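Side-chain contacts in crystal protein (Bacillus thuringiensis serovar dakota, PDB 2ZTB), which is the activated form of parasporin-2, a bacterial toxin that recognizes cancer cells and probably acts by forming pores in membranes, as aerolysin-type beta toxins do: residues Arg24-Phe27 with Ser28-Tyr31; Ile38-Asn41 with Asn42-Tyr45; Ile53-Tyr57 with Gly58-Tyr62. All coordinates share one frame; numbering follows the deposited sequence.

Contact 1 (Arg24-Phe27 with Ser28-Tyr31); sequences RSRF and SSIY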
loop_
_atom_site.group_PDB
_atom_site.type_symbol
_atom_site.label_atom_id
_atom_site.label_comp_id
_atom_site.label_asym_id
_atom_site.label_seq_id
_atom_site.Cartn_x
_atom_site.Cartn_y
_atom_site.Cartn_z
ATOM N N ARG A 24 -20.112 25.596 6.096
ATOM C CA ARG A 24 -20.666 26.869 6.516
ATOM C C ARG A 24 -22.165 26.973 6.160
ATOM O O ARG A 24 -22.978 27.446 6.971
ATOM C CB ARG A 24 -19.861 28.012 5.890
ATOM C CG ARG A 24 -20.180 29.369 6.454
ATOM C CD ARG A 24 -19.633 30.463 5.576
ATOM N NE ARG A 24 -19.627 31.736 6.285
ATOM C CZ ARG A 24 -18.978 32.828 5.882
ATOM N NH1 ARG A 24 -18.273 32.823 4.748
ATOM N NH2 ARG A 24 -19.035 33.932 6.614
ATOM N N SER A 25 -22.525 26.510 4.966
ATOM C CA SER A 25 -23.911 26.589 4.455
ATOM C C SER A 25 -24.857 25.682 5.242
ATOM O O SER A 25 -26.018 26.016 5.462
ATOM C CB SER A 25 -23.941 26.229 2.968
ATOM O OG SER A 25 -25.274 26.177 2.452
ATOM N N ARG A 26 -24.343 24.538 5.680
ATOM C CA ARG A 26 -25.080 23.634 6.546
ATOM C C ARG A 26 -25.366 24.243 7.935
ATOM O O ARG A 26 -26.471 24.122 8.443
ATOM C CB ARG A 26 -24.342 22.287 6.621
ATOM C CG ARG A 26 -24.569 21.390 5.377
ATOM C CD ARG A 26 -25.577 20.227 5.648
ATOM N NE ARG A 26 -26.919 20.730 5.813
ATOM C CZ ARG A 26 -27.767 20.511 6.826
ATOM N NH1 ARG A 26 -27.514 19.702 7.853
ATOM N NH2 ARG A 26 -28.921 21.123 6.773
ATOM N N PHE A 27 -24.369 24.902 8.528
ATOM C CA PHE A 27 -24.517 25.635 9.782
ATOM C C PHE A 27 -25.549 26.742 9.618
ATOM O O PHE A 27 -26.406 26.940 10.465
ATOM C CB PHE A 27 -23.168 26.237 10.211
ATOM C CG PHE A 27 -22.321 25.327 11.086
ATOM C CD1 PHE A 27 -21.088 24.855 10.634
ATOM C CD2 PHE A 27 -22.749 24.969 12.369
ATOM C CE1 PHE A 27 -20.294 24.033 11.436
ATOM C CE2 PHE A 27 -21.963 24.140 13.204
ATOM C CZ PHE A 27 -20.730 23.671 12.740
ATOM N N SER A 28 -25.477 27.449 8.496
ATOM C CA SER A 28 -26.473 28.453 8.148
ATOM C C SER A 28 -27.895 27.909 8.114
ATOM O O SER A 28 -28.815 28.549 8.622
ATOM C CB SER A 28 -26.138 29.083 6.812
ATOM O OG SER A 28 -27.013 30.171 6.591
ATOM N N SER A 29 -28.078 26.737 7.503
ATOM C CA SER A 29 -29.390 26.100 7.466
ATOM C C SER A 29 -29.836 25.673 8.862
ATOM O O SER A 29 -31.012 25.793 9.195
ATOM C CB SER A 29 -29.344 24.858 6.595
ATOM O OG SER A 29 -29.344 25.189 5.242
ATOM N N ILE A 30 -28.904 25.137 9.660
ATOM C CA ILE A 30 -29.252 24.599 10.969
ATOM C C ILE A 30 -29.709 25.706 11.932
ATOM O O ILE A 30 -30.673 25.527 12.683
ATOM C CB ILE A 30 -28.103 23.747 11.583
ATOM C CG1 ILE A 30 -27.797 22.524 10.696
ATOM C CG2 ILE A 30 -28.469 23.298 13.002
ATOM C CD1 ILE A 30 -26.465 21.786 11.013
ATOM N N TYR A 31 -29.022 26.844 11.900
ATOM C CA TYR A 31 -29.200 27.872 12.920
ATOM C C TYR A 31 -29.983 29.061 12.398
ATOM O O TYR A 31 -30.487 29.863 13.190
ATOM C CB TYR A 31 -27.845 28.262 13.561
ATOM C CG TYR A 31 -27.299 27.114 14.399
ATOM C CD1 TYR A 31 -26.361 26.231 13.872
ATOM C CD2 TYR A 31 -27.805 26.854 15.675
ATOM C CE1 TYR A 31 -25.897 25.153 14.598
ATOM C CE2 TYR A 31 -27.351 25.763 16.419
ATOM C CZ TYR A 31 -26.395 24.920 15.867
ATOM O OH TYR A 31 -25.937 23.847 16.580
#

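Contact 2 (Ile38-Asn41 with Asn42-Tyr45); sequences IALN and NETY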
loop_
_atom_site.group_PDB
_atom_site.type_symbol
_atom_site.label_atom_id
_atom_site.label_comp_id
_atom_site.label_asym_id
_atom_site.label_seq_id
_atom_site.Cartn_x
_atom_site.Cartn_y
_atom_site.Cartn_z
ATOM N N ILE A 38 -16.057 29.255 10.876
ATOM C CA ILE A 38 -16.187 27.846 11.260
ATOM C C ILE A 38 -14.840 27.366 11.797
ATOM O O ILE A 38 -13.849 28.063 11.664
ATOM C CB ILE A 38 -16.698 26.940 10.087
ATOM C CG1 ILE A 38 -15.684 26.887 8.925
ATOM C CG2 ILE A 38 -18.151 27.376 9.645
ATOM C CD1 ILE A 38 -15.973 25.838 7.834
ATOM N N ALA A 39 -14.815 26.187 12.410
ATOM C CA ALA A 39 -13.643 25.696 13.098
ATOM C C ALA A 39 -13.604 24.176 13.114
ATOM O O ALA A 39 -14.638 23.520 13.157
ATOM C CB ALA A 39 -13.596 26.242 14.520
ATOM N N LEU A 40 -12.385 23.636 13.064
ATOM C CA LEU A 40 -12.130 22.204 13.077
ATOM C C LEU A 40 -10.846 22.027 13.827
ATOM O O LEU A 40 -9.815 22.581 13.439
ATOM C CB LEU A 40 -11.975 21.673 11.645
ATOM C CG LEU A 40 -11.663 20.203 11.356
ATOM C CD1 LEU A 40 -12.762 19.273 11.882
ATOM C CD2 LEU A 40 -11.472 20.010 9.869
ATOM N N ASN A 41 -10.899 21.252 14.904
ATOM C CA ASN A 41 -9.700 20.967 15.703
ATOM C C ASN A 41 -8.905 22.259 15.977
ATOM O O ASN A 41 -9.420 23.153 16.667
ATOM C CB ASN A 41 -8.867 19.870 15.034
ATOM C CG ASN A 41 -9.657 18.584 14.836
ATOM O OD1 ASN A 41 -10.257 18.072 15.776
ATOM N ND2 ASN A 41 -9.653 18.051 13.614
ATOM N N ASN A 42 -7.698 22.392 15.411
ATOM C CA ASN A 42 -6.888 23.613 15.615
ATOM C C ASN A 42 -6.889 24.665 14.489
ATOM O O ASN A 42 -6.064 25.591 14.488
ATOM C CB ASN A 42 -5.455 23.255 16.030
ATOM C CG ASN A 42 -5.391 22.651 17.424
ATOM O OD1 ASN A 42 -5.229 21.370 17.533
ATOM N ND2 ASN A 42 -5.527 23.569 18.512
ATOM N N GLU A 43 -7.841 24.542 13.562
ATOM C CA GLU A 43 -7.957 25.447 12.422
ATOM C C GLU A 43 -9.298 26.163 12.447
ATOM O O GLU A 43 -10.237 25.718 13.102
ATOM C CB GLU A 43 -7.900 24.661 11.116
ATOM C CG GLU A 43 -6.647 23.871 10.832
ATOM C CD GLU A 43 -6.908 22.822 9.779
ATOM O OE1 GLU A 43 -7.553 21.802 10.122
ATOM O OE2 GLU A 43 -6.478 23.017 8.618
ATOM N N THR A 44 -9.368 27.273 11.717
ATOM C CA THR A 44 -10.578 28.038 11.534
ATOM C C THR A 44 -10.711 28.346 10.052
ATOM O O THR A 44 -9.738 28.234 9.310
ATOM C CB THR A 44 -10.550 29.379 12.312
ATOM O OG1 THR A 44 -9.604 30.275 11.715
ATOM C CG2 THR A 44 -10.220 29.174 13.784
ATOM N N TYR A 45 -11.915 28.717 9.624
ATOM C CA TYR A 45 -12.147 29.199 8.267
ATOM C C TYR A 45 -13.087 30.408 8.313
ATOM O O TYR A 45 -13.906 30.535 9.231
ATOM C CB TYR A 45 -12.710 28.080 7.382
ATOM C CG TYR A 45 -12.011 27.928 6.036
ATOM C CD1 TYR A 45 -10.938 27.048 5.875
ATOM C CD2 TYR A 45 -12.412 28.676 4.937
ATOM C CE1 TYR A 45 -10.294 26.911 4.640
ATOM C CE2 TYR A 45 -11.781 28.557 3.709
ATOM C CZ TYR A 45 -10.737 27.680 3.565
ATOM O OH TYR A 45 -10.145 27.574 2.336
#

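Contact 3 (Ile53-Tyr57 with Gly58-Tyr62); sequences ITAQY and GYYCY. With GOL (glycerol), chain E.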
loop_
_atom_site.group_PDB
_atom_site.type_symbol
_atom_site.label_atom_id
_atom_site.label_comp_id
_atom_site.label_asym_id
_atom_site.label_seq_id
_atom_site.Cartn_x
_atom_site.Cartn_y
_atom_site.Cartn_z
ATOM N N ILE A 53 -12.685 27.734 18.497
ATOM C CA ILE A 53 -13.603 27.434 19.598
ATOM C C ILE A 53 -13.692 25.931 19.847
ATOM O O ILE A 53 -14.127 25.486 20.905
ATOM C CB ILE A 53 -15.006 28.048 19.363
ATOM C CG1 ILE A 53 -15.638 27.490 18.070
ATOM C CG2 ILE A 53 -14.909 29.584 19.343
ATOM C CD1 ILE A 53 -17.101 27.795 17.891
ATOM N N THR A 54 -13.252 25.153 18.867
ATOM C CA THR A 54 -13.253 23.707 18.964
ATOM C C THR A 54 -12.174 23.222 19.936
ATOM O O THR A 54 -12.390 22.257 20.675
ATOM C CB THR A 54 -13.046 23.067 17.583
ATOM O OG1 THR A 54 -12.170 23.894 16.806
ATOM C CG2 THR A 54 -14.383 22.923 16.863
ATOM N N ALA A 55 -11.016 23.889 19.936
ATOM C CA ALA A 55 -9.970 23.594 20.919
ATOM C C ALA A 55 -10.331 24.227 22.274
ATOM O O ALA A 55 -10.304 23.541 23.313
ATOM C CB ALA A 55 -8.579 24.045 20.420
ATOM N N GLN A 56 -10.691 25.518 22.268
ATOM C CA GLN A 56 -11.176 26.167 23.507
ATOM C C GLN A 56 -12.162 25.272 24.264
ATOM O O GLN A 56 -11.936 24.955 25.471
ATOM C CB GLN A 56 -11.836 27.523 23.228
ATOM C CG GLN A 56 -10.895 28.591 22.666
ATOM C CD GLN A 56 -11.573 29.980 22.764
ATOM O OE1 GLN A 56 -11.963 30.567 21.721
ATOM N NE2 GLN A 56 -11.732 30.510 24.023
ATOM N N TYR A 57 -13.197 24.802 23.532
ATOM C CA TYR A 57 -14.294 24.106 24.186
ATOM C C TYR A 57 -14.220 22.579 24.125
ATOM O O TYR A 57 -15.186 21.867 24.640
ATOM C CB TYR A 57 -15.634 24.644 23.668
ATOM C CG TYR A 57 -15.790 26.144 23.881
ATOM C CD1 TYR A 57 -15.321 27.064 22.942
ATOM C CD2 TYR A 57 -16.389 26.639 25.024
ATOM C CE1 TYR A 57 -15.456 28.440 23.140
ATOM C CE2 TYR A 57 -16.539 28.011 25.225
ATOM C CZ TYR A 57 -16.072 28.907 24.288
ATOM O OH TYR A 57 -16.221 30.264 24.509
ATOM N N GLY A 58 -13.074 22.078 23.504
ATOM C CA GLY A 58 -12.799 20.638 23.556
ATOM C C GLY A 58 -13.653 19.766 22.664
ATOM O O GLY A 58 -14.047 18.664 23.054
ATOM N N TYR A 59 -13.927 20.258 21.463
ATOM C CA TYR A 59 -14.683 19.523 20.449
ATOM C C TYR A 59 -13.764 19.201 19.276
ATOM O O TYR A 59 -13.393 20.091 18.514
ATOM C CB TYR A 59 -15.863 20.359 19.957
ATOM C CG TYR A 59 -17.010 20.446 20.927
ATOM C CD1 TYR A 59 -17.010 21.388 21.972
ATOM C CD2 TYR A 59 -18.109 19.596 20.795
ATOM C CE1 TYR A 59 -18.074 21.465 22.874
ATOM C CE2 TYR A 59 -19.182 19.670 21.682
ATOM C CZ TYR A 59 -19.158 20.602 22.717
ATOM O OH TYR A 59 -20.229 20.665 23.574
ATOM N N TYR A 60 -13.378 17.932 19.156
ATOM C CA TYR A 60 -12.428 17.504 18.131
ATOM C C TYR A 60 -13.085 16.631 17.077
ATOM O O TYR A 60 -14.241 16.231 17.222
ATOM C CB TYR A 60 -11.220 16.797 18.765
ATOM C CG TYR A 60 -10.401 17.727 19.623
ATOM C CD1 TYR A 60 -10.550 17.741 21.021
ATOM C CD2 TYR A 60 -9.509 18.623 19.039
ATOM C CE1 TYR A 60 -9.813 18.610 21.808
ATOM C CE2 TYR A 60 -8.773 19.491 19.807
ATOM C CZ TYR A 60 -8.926 19.485 21.192
ATOM O OH TYR A 60 -8.178 20.354 21.945
ATOM N N CYS A 61 -12.346 16.356 16.008
ATOM C CA CYS A 61 -12.860 15.576 14.889
ATOM C C CYS A 61 -11.732 14.769 14.245
ATOM O O CYS A 61 -10.678 15.314 13.893
ATOM C CB CYS A 61 -13.547 16.492 13.871
ATOM S SG CYS A 61 -14.318 15.660 12.497
ATOM N N TYR A 62 -11.979 13.471 14.101
ATOM C CA TYR A 62 -10.950 12.515 13.723
ATOM C C TYR A 62 -11.351 11.732 12.500
ATOM O O TYR A 62 -12.527 11.450 12.296
ATOM C CB TYR A 62 -10.684 11.518 14.857
ATOM C CG TYR A 62 -10.384 12.137 16.199
ATOM C CD1 TYR A 62 -11.406 12.369 17.128
ATOM C CD2 TYR A 62 -9.082 12.484 16.555
ATOM C CE1 TYR A 62 -11.142 12.937 18.373
ATOM C CE2 TYR A 62 -8.805 13.048 17.809
ATOM C CZ TYR A 62 -9.837 13.271 18.704
ATOM O OH TYR A 62 -9.561 13.826 19.943
HETATM C C1 GOL E . -16.584 19.201 25.532
HETATM O O1 GOL E . -15.181 19.312 25.365
HETATM C C2 GOL E . -17.011 17.761 25.283
HETATM O O2 GOL E . -16.892 16.986 26.474
HETATM C C3 GOL E . -18.442 17.746 24.715
HETATM O O3 GOL E . -19.399 18.091 25.700
#

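Contact 1 (Arg24-Phe27 with Ser28-Tyr31)
Four main-chain bonds tie R24-F27 to S28-Y31, each from an N-H to the carbonyl four residues back: S28 to R24, S29 to S25, I30 to R26 and Y31 to F27. This is the i to i+4 pattern of an alpha helix, here the last two turns of helix 20-31. The S28 N to R24 O bond is the straightest, 162° at the hydrogen. S29 has a second, weak bond from OG to S25 O. Its OG lies beside its own backbone N (chi1 -76°), and this turns the hydroxyl back toward the preceding turn. R26 bends at its second and third torsions, and its side chain crosses that of I30 at about a right angle. NH1 comes 3.9 Å from I30 CD1, and NH2 lies 3.8 Å from S29 CB. NH1 also bonds to the carbonyl of D217, so the arginine joins this helix to helix 215-218. Y31 OH bonds to N213 ND2, and the Y31 ring stacks on W211. F27 is buried against F195 and A197 of strand 168-199. F27 and Y31 lie side by side and point the same way. Y31 CE1 meets the F27 ring at its edge, 3.9 Å from CD2.

Contact 2 (Ile38-Asn41 with Asn42-Tyr45)
N42 follows N41 at the tip of a beta hairpin, in a type II' turn that runs from L40 to E43. N41 has positive phi (46°) as the first of the two central residues. E43 closes the turn: its N bonds to L40 O at 2.8 Å, and its O accepts the N-H of L40. The E43 chain extends beyond CG on the same face of the sheet as L40. Its OE1 accepts a weak hydrogen bond from F10 N. T44 pairs with A39 without hydrogen bonds between the two. T44 CA sends a C-H contact to I38 O, and T44 OG1 bonds to K50 NZ. Y45 pairs with I38 through two bonds, Y45 N to I38 O at 2.9 Å and I38 N to Y45 O at 3.0 Å. I38 CG1 sits between its backbone N and carbonyl carbon (chi1 65°) and packs 3.6 Å from Y45 CB. Beyond the hairpin, strand 37-40 pairs with strand 168-199, I38 meets P20 and V23 of helix 20-31, and A39 touches T54 while N42 touches A55, both of helix 53-56.

Contact 3 (Ile53-Tyr57 with Gly58-Tyr62)
The carbonyl oxygen of T54 takes the N-H of Y59 at 2.6 Å, with 152° at the hydrogen. The donor lies in the carbonyl plane. A55 O receives G58 N at 3.1 Å, but that donor stands well above the plane of its carbonyl. These two bonds close helix 53-56 with a Schellman motif. G58 has positive phi (74°) and turns the chain out of the helix. T54 CB comes close to Y59 O, at 3.1 Å, and T54 OG1 bonds to N41 O. Y57 CB meets the edge of the Y59 ring in its plane, 3.9 Å from CD1. The Y60 ring has T54 O over one face. With chi1 at -65° the Y60 CG is anti to the carbonyl carbon, and the phenol reaches back to the helix, where OH is 3.8 Å from A55 CA. A glycerol, probably from the crystallisation liquor, sits at the turn. Its O1 lies 2.7 Å from both Y57 O and G58 O. Its C1 lies over a face of the Y59 ring, and O3 makes a weak bond to Y59 OH. The Y59 ring stacks on F212 of strand 210-214 and meets Y194 edge to face. C61 and Y62 begin strand 61-90, which pairs with strands 4-7 and 168-199.

The three contacts follow one another along the chain and lie on the same side of its centre. Contacts 2 and 3 are the nearest pair, with centres about 8 Å apart. N41 joins them: its OD1 is 2.7 Å from C61 N in a probable hydrogen bond. L40 CD1 also packs 3.5 Å from C61 CB. Contact 1 lies about 16 Å from contact 2 between centres, yet I38 CG2 touches both F27 CD1 and R24 CA at 4.0 Å. Contacts 1 and 3 do not touch; their nearest atoms are about 8 Å apart. The hairpin of contact 2 therefore links the two helical pieces. The glycerol belongs to contact 3.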